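Local coordinates for protein DJ-1 homolog D (Arabidopsis thaliana, PDB 4OGG) that belongs to the DJ-1/PfpI family, carrying two such domains in tandem within one chain, at residues Asp226-Thr240 with Lys254-Leu268. Numbering follows the deposited sequence.
Sequences DAVCPEKKAGDRCPT and KPGHTFALTTNFDDL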
loop_
_atom_site.group_PDB
_atom_site.type_symbol
_atom_site.label_atom_id
_atom_site.label_comp_id
_atom_site.label_asym_id
_atom_site.label_seq_id
_atom_site.Cartn_x
_atom_site.Cartn_y
_atom_site.Cartn_z
ATOM N N ASP C 226 -24.192 20.583 3.141
ATOM C CA ASP C 226 -22.903 21.120 3.560
ATOM C C ASP C 226 -22.143 20.115 4.417
ATOM O O ASP C 226 -22.739 19.327 5.145
ATOM C CB ASP C 226 -23.093 22.421 4.348
ATOM C CG ASP C 226 -23.798 23.495 3.541
ATOM O OD1 ASP C 226 -23.406 23.721 2.378
ATOM O OD2 ASP C 226 -24.742 24.118 4.073
ATOM N N ALA C 227 -20.820 20.158 4.324
ATOM C CA ALA C 227 -19.963 19.259 5.085
ATOM C C ALA C 227 -18.965 20.084 5.886
ATOM O O ALA C 227 -18.295 20.960 5.337
ATOM C CB ALA C 227 -19.228 18.313 4.138
ATOM N N VAL C 228 -18.871 19.805 7.182
ATOM C CA VAL C 228 -17.950 20.534 8.045
ATOM C C VAL C 228 -17.131 19.604 8.932
ATOM O O VAL C 228 -17.512 18.459 9.179
ATOM C CB VAL C 228 -18.699 21.524 8.962
ATOM C CG1 VAL C 228 -19.525 22.490 8.120
ATOM C CG2 VAL C 228 -19.587 20.761 9.938
ATOM N N CYS C 229 -16.003 20.122 9.406
ATOM C CA CYS C 229 -15.100 19.392 10.287
ATOM C C CYS C 229 -14.369 20.419 11.142
ATOM O O CYS C 229 -13.926 21.450 10.640
ATOM C CB CYS C 229 -14.081 18.589 9.471
ATOM S SG CYS C 229 -12.769 17.809 10.457
ATOM N N PRO C 230 -14.248 20.159 12.451
ATOM C CA PRO C 230 -13.554 21.104 13.329
ATOM C C PRO C 230 -12.132 21.381 12.845
ATOM O O PRO C 230 -11.494 20.521 12.236
ATOM C CB PRO C 230 -13.576 20.393 14.678
ATOM C CG PRO C 230 -14.863 19.636 14.627
ATOM C CD PRO C 230 -14.844 19.060 13.229
ATOM N N GLU C 231 -11.646 22.589 13.113
ATOM C CA GLU C 231 -10.298 22.992 12.725
ATOM C C GLU C 231 -10.070 23.070 11.220
ATOM O O GLU C 231 -8.983 23.439 10.777
ATOM C CB GLU C 231 -9.262 22.051 13.344
ATOM C CG GLU C 231 -9.205 22.103 14.862
ATOM C CD GLU C 231 -8.171 21.153 15.439
ATOM O OE1 GLU C 231 -6.976 21.295 15.100
ATOM O OE2 GLU C 231 -8.556 20.265 16.229
ATOM N N LYS C 232 -11.081 22.718 10.432
ATOM C CA LYS C 232 -10.946 22.786 8.982
ATOM C C LYS C 232 -12.001 23.689 8.355
ATOM O O LYS C 232 -13.089 23.871 8.904
ATOM C CB LYS C 232 -11.000 21.383 8.370
ATOM C CG LYS C 232 -9.782 20.540 8.718
ATOM C CD LYS C 232 -9.742 19.233 7.947
ATOM C CE LYS C 232 -8.479 18.453 8.274
ATOM N NZ LYS C 232 -8.381 17.185 7.499
ATOM N N LYS C 233 -11.669 24.258 7.203
ATOM C CA LYS C 233 -12.577 25.165 6.516
ATOM C C LYS C 233 -12.937 24.650 5.129
ATOM O O LYS C 233 -12.395 23.643 4.668
ATOM C CB LYS C 233 -11.923 26.544 6.392
ATOM C CG LYS C 233 -11.174 26.996 7.645
ATOM C CD LYS C 233 -12.099 27.130 8.845
ATOM C CE LYS C 233 -11.319 27.496 10.102
ATOM N NZ LYS C 233 -10.556 28.766 9.945
ATOM N N ALA C 234 -13.854 25.349 4.466
ATOM C CA ALA C 234 -14.278 24.969 3.126
ATOM C C ALA C 234 -13.047 24.858 2.236
ATOM O O ALA C 234 -12.133 25.676 2.325
ATOM C CB ALA C 234 -15.237 26.009 2.568
ATOM N N GLY C 235 -13.021 23.837 1.389
ATOM C CA GLY C 235 -11.883 23.652 0.508
ATOM C C GLY C 235 -10.909 22.619 1.039
ATOM O O GLY C 235 -10.298 21.881 0.266
ATOM N N ASP C 236 -10.748 22.571 2.358
ATOM C CA ASP C 236 -9.845 21.601 2.964
ATOM C C ASP C 236 -10.357 20.203 2.663
ATOM O O ASP C 236 -11.534 20.016 2.355
ATOM C CB ASP C 236 -9.767 21.795 4.481
ATOM C CG ASP C 236 -9.040 23.065 4.870
ATOM O OD1 ASP C 236 -7.950 23.315 4.313
ATOM O OD2 ASP C 236 -9.552 23.803 5.738
ATOM N N ARG C 237 -9.471 19.220 2.749
ATOM C CA ARG C 237 -9.863 17.845 2.484
ATOM C C ARG C 237 -9.624 16.949 3.690
ATOM O O ARG C 237 -8.723 17.191 4.498
ATOM C CB ARG C 237 -9.094 17.293 1.284
ATOM C CG ARG C 237 -9.484 17.922 -0.041
ATOM C CD ARG C 237 -8.729 17.282 -1.192
ATOM N NE ARG C 237 -9.238 17.731 -2.483
ATOM C CZ ARG C 237 -10.453 17.451 -2.944
ATOM N NH1 ARG C 237 -11.289 16.717 -2.221
ATOM N NH2 ARG C 237 -10.836 17.908 -4.129
ATOM N N CYS C 238 -10.462 15.926 3.808
ATOM C CA CYS C 238 -10.365 14.944 4.878
ATOM C C CYS C 238 -10.060 13.608 4.232
ATOM O O CYS C 238 -10.706 13.228 3.254
ATOM C CB CYS C 238 -11.691 14.798 5.625
ATOM S SG CYS C 238 -12.041 16.022 6.888
ATOM N N PRO C 239 -9.057 12.888 4.748
ATOM C CA PRO C 239 -8.756 11.587 4.151
ATOM C C PRO C 239 -9.872 10.651 4.616
ATOM O O PRO C 239 -10.488 10.893 5.655
ATOM C CB PRO C 239 -7.405 11.238 4.765
ATOM C CG PRO C 239 -7.503 11.855 6.140
ATOM C CD PRO C 239 -8.106 13.211 5.827
ATOM N N THR C 240 -10.161 9.604 3.856
ATOM C CA THR C 240 -11.210 8.689 4.277
ATOM C C THR C 240 -10.665 7.281 4.423
ATOM O O THR C 240 -9.562 6.975 3.966
ATOM C CB THR C 240 -12.393 8.664 3.286
ATOM O OG1 THR C 240 -11.960 8.132 2.027
ATOM C CG2 THR C 240 -12.951 10.072 3.095
ATOM N N LYS C 254 -7.987 0.640 4.547
ATOM C CA LYS C 254 -7.047 1.208 3.588
ATOM C C LYS C 254 -7.588 2.570 3.163
ATOM O O LYS C 254 -8.754 2.897 3.416
ATOM C CB LYS C 254 -6.842 0.281 2.379
ATOM C CG LYS C 254 -8.096 -0.179 1.667
ATOM C CD LYS C 254 -7.727 -1.046 0.467
ATOM C CE LYS C 254 -8.916 -1.836 -0.035
ATOM N NZ LYS C 254 -9.316 -2.863 0.970
ATOM N N PRO C 255 -6.743 3.401 2.536
ATOM C CA PRO C 255 -7.179 4.730 2.104
ATOM C C PRO C 255 -8.304 4.760 1.075
ATOM O O PRO C 255 -8.368 3.920 0.180
ATOM C CB PRO C 255 -5.893 5.353 1.551
ATOM C CG PRO C 255 -4.817 4.651 2.313
ATOM C CD PRO C 255 -5.300 3.227 2.301
ATOM N N GLY C 256 -9.191 5.739 1.225
ATOM C CA GLY C 256 -10.287 5.924 0.289
ATOM C C GLY C 256 -10.044 7.246 -0.419
ATOM O O GLY C 256 -8.902 7.714 -0.454
ATOM N N HIS C 257 -11.089 7.850 -0.983
ATOM C CA HIS C 257 -10.935 9.135 -1.671
ATOM C C HIS C 257 -10.879 10.247 -0.629
ATOM O O HIS C 257 -11.506 10.143 0.422
ATOM C CB HIS C 257 -12.137 9.459 -2.573
ATOM C CG HIS C 257 -12.487 8.400 -3.572
ATOM N ND1 HIS C 257 -13.081 7.207 -3.217
ATOM C CD2 HIS C 257 -12.419 8.397 -4.925
ATOM C CE1 HIS C 257 -13.369 6.520 -4.308
ATOM N NE2 HIS C 257 -12.979 7.219 -5.358
ATOM N N THR C 258 -10.149 11.321 -0.914
ATOM C CA THR C 258 -10.132 12.433 0.026
ATOM C C THR C 258 -11.453 13.157 -0.220
ATOM O O THR C 258 -11.907 13.264 -1.363
ATOM C CB THR C 258 -8.946 13.386 -0.221
ATOM O OG1 THR C 258 -8.967 13.851 -1.575
ATOM C CG2 THR C 258 -7.633 12.668 0.051
ATOM N N PHE C 259 -12.083 13.625 0.850
ATOM C CA PHE C 259 -13.366 14.304 0.738
ATOM C C PHE C 259 -13.224 15.778 1.072
ATOM O O PHE C 259 -12.641 16.136 2.093
ATOM C CB PHE C 259 -14.381 13.633 1.665
ATOM C CG PHE C 259 -15.752 14.232 1.598
ATOM C CD1 PHE C 259 -16.078 15.340 2.370
ATOM C CD2 PHE C 259 -16.719 13.693 0.756
ATOM C CE1 PHE C 259 -17.349 15.905 2.307
ATOM C CE2 PHE C 259 -17.992 14.252 0.685
ATOM C CZ PHE C 259 -18.307 15.360 1.462
ATOM N N ALA C 260 -13.763 16.629 0.203
ATOM C CA ALA C 260 -13.673 18.074 0.390
ATOM C C ALA C 260 -14.822 18.669 1.192
ATOM O O ALA C 260 -15.991 18.435 0.889
ATOM C CB ALA C 260 -13.580 18.763 -0.968
ATOM N N LEU C 261 -14.478 19.445 2.218
ATOM C CA LEU C 261 -15.481 20.099 3.049
ATOM C C LEU C 261 -16.035 21.286 2.269
ATOM O O LEU C 261 -15.384 21.788 1.353
ATOM C CB LEU C 261 -14.860 20.575 4.368
ATOM C CG LEU C 261 -14.267 19.481 5.261
ATOM C CD1 LEU C 261 -13.718 20.104 6.530
ATOM C CD2 LEU C 261 -15.337 18.446 5.594
ATOM N N THR C 262 -17.230 21.736 2.637
ATOM C CA THR C 262 -17.870 22.844 1.934
ATOM C C THR C 262 -18.147 24.067 2.799
ATOM O O THR C 262 -18.265 25.178 2.281
ATOM C CB THR C 262 -19.216 22.407 1.336
ATOM O OG1 THR C 262 -20.135 22.120 2.398
ATOM C CG2 THR C 262 -19.041 21.160 0.474
ATOM N N THR C 263 -18.254 23.865 4.108
ATOM C CA THR C 263 -18.556 24.967 5.013
ATOM C C THR C 263 -17.610 25.036 6.208
ATOM O O THR C 263 -16.997 24.038 6.586
ATOM C CB THR C 263 -19.996 24.848 5.540
ATOM O OG1 THR C 263 -20.877 24.546 4.450
ATOM C CG2 THR C 263 -20.434 26.150 6.193
ATOM N N ASN C 264 -17.495 26.220 6.799
ATOM C CA ASN C 264 -16.630 26.403 7.957
ATOM C C ASN C 264 -17.391 26.039 9.225
ATOM O O ASN C 264 -18.510 26.503 9.447
ATOM C CB ASN C 264 -16.139 27.852 8.050
ATOM C CG ASN C 264 -15.413 28.305 6.799
ATOM O OD1 ASN C 264 -14.668 27.542 6.187
ATOM N ND2 ASN C 264 -15.616 29.561 6.422
ATOM N N PHE C 265 -16.774 25.205 10.054
ATOM C CA PHE C 265 -17.389 24.772 11.299
ATOM C C PHE C 265 -17.674 25.970 12.206
ATOM O O PHE C 265 -18.703 26.015 12.880
ATOM C CB PHE C 265 -16.473 23.763 12.000
ATOM C CG PHE C 265 -17.100 23.092 13.188
ATOM C CD1 PHE C 265 -17.037 23.675 14.450
ATOM C CD2 PHE C 265 -17.762 21.878 13.043
ATOM C CE1 PHE C 265 -17.622 23.055 15.553
ATOM C CE2 PHE C 265 -18.352 21.250 14.137
ATOM C CZ PHE C 265 -18.282 21.839 15.395
ATOM N N ASP C 266 -16.765 26.941 12.210
ATOM C CA ASP C 266 -16.930 28.137 13.032
ATOM C C ASP C 266 -18.217 28.861 12.648
ATOM O O ASP C 266 -19.146 28.962 13.450
ATOM C CB ASP C 266 -15.744 29.085 12.843
ATOM C CG ASP C 266 -14.414 28.423 13.141
ATOM O OD1 ASP C 266 -14.253 27.885 14.257
ATOM O OD2 ASP C 266 -13.530 28.444 12.257
ATOM N N ASP C 267 -18.258 29.364 11.419
ATOM C CA ASP C 267 -19.425 30.075 10.910
ATOM C C ASP C 267 -20.479 29.046 10.525
ATOM O O ASP C 267 -20.649 28.728 9.346
ATOM C CB ASP C 267 -19.046 30.896 9.675
ATOM C CG ASP C 267 -17.699 31.574 9.815
ATOM O OD1 ASP C 267 -17.499 32.310 10.805
ATOM O OD2 ASP C 267 -16.841 31.372 8.930
ATOM N N LEU C 268 -21.187 28.524 11.521
ATOM C CA LEU C 268 -22.205 27.518 11.263
ATOM C C LEU C 268 -23.443 27.722 12.127
ATOM O O LEU C 268 -23.381 27.629 13.353
ATOM C CB LEU C 268 -21.621 26.126 11.515
ATOM C CG LEU C 268 -22.436 24.918 11.057
ATOM C CD1 LEU C 268 -22.594 24.949 9.545
ATOM C CD2 LEU C 268 -21.734 23.643 11.493
HETATM O O HOH W 1 -15.382 22.655 8.226
HETATM O O HOH W 2 -8.010 9.332 1.998
#
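An antiparallel ladder at the base of the beta hairpin of strands 237-244 and 252-255 pairs Cys238 with Phe259, and from there the returning chain runs on to the edge strand 224-228 of the domain's central sheet. Cys238 and Phe259 exchange both backbone hydrogen bonds, while Arg237 and Ala260 form the adjoining non-hydrogen-bonded pair. At the type II turn Lys233-Asp236, Leu261 N binds Asp236 O and Gly235 N binds Leu261 O, the latter donor standing above the carbonyl plane. Leu261 itself packs between the ladder and strand 224-228: CD1 presses on Cys229 CB at 3.3 Å, tighter than usual for two carbons, and CD2 turns toward Ala227 and the sulfur of Cys238. Phe259, with CG anti to the backbone N (chi1 -178°), offers its ring edge to Ala227 CB (CE1 to CB 3.6 Å) and also meets Phe215 of helix 208-221 edge-to-face.

The edge strand is gripped by Thr262. Its OG1 accepts from Ala227 N (2.8 Å), and Ala227 O takes both Thr262 N, in the carbonyl plane, and Thr263 N, tilted out of it. Further along, Pro230 CG lies over one face of the Phe265 ring in a CH-pi contact, 4.0 Å from its centroid, and Val228 CG2 touches CD2 of the same ring. A water accepts from Cys229 N and lies at hydrogen-bonding distance of Lys232 O and Thr263 O. Asn264 OD1 accepts from Ala234 N (2.9 Å), and the salt bridge of Lys233 with Asp266 is long.

Within the hairpin, Thr240 OG1 donates to His257 O (2.6 Å), bridging the stretch between the Cys238-Phe259 pair and the Gly256 N to Thr240 O bond. Thr262 OG1, with Thr262 N and Thr263 N, thus ties the returning chain to strand 224-228, and Asn264 OD1 holds the turn at Ala234, around an apolar filling centred on Leu261.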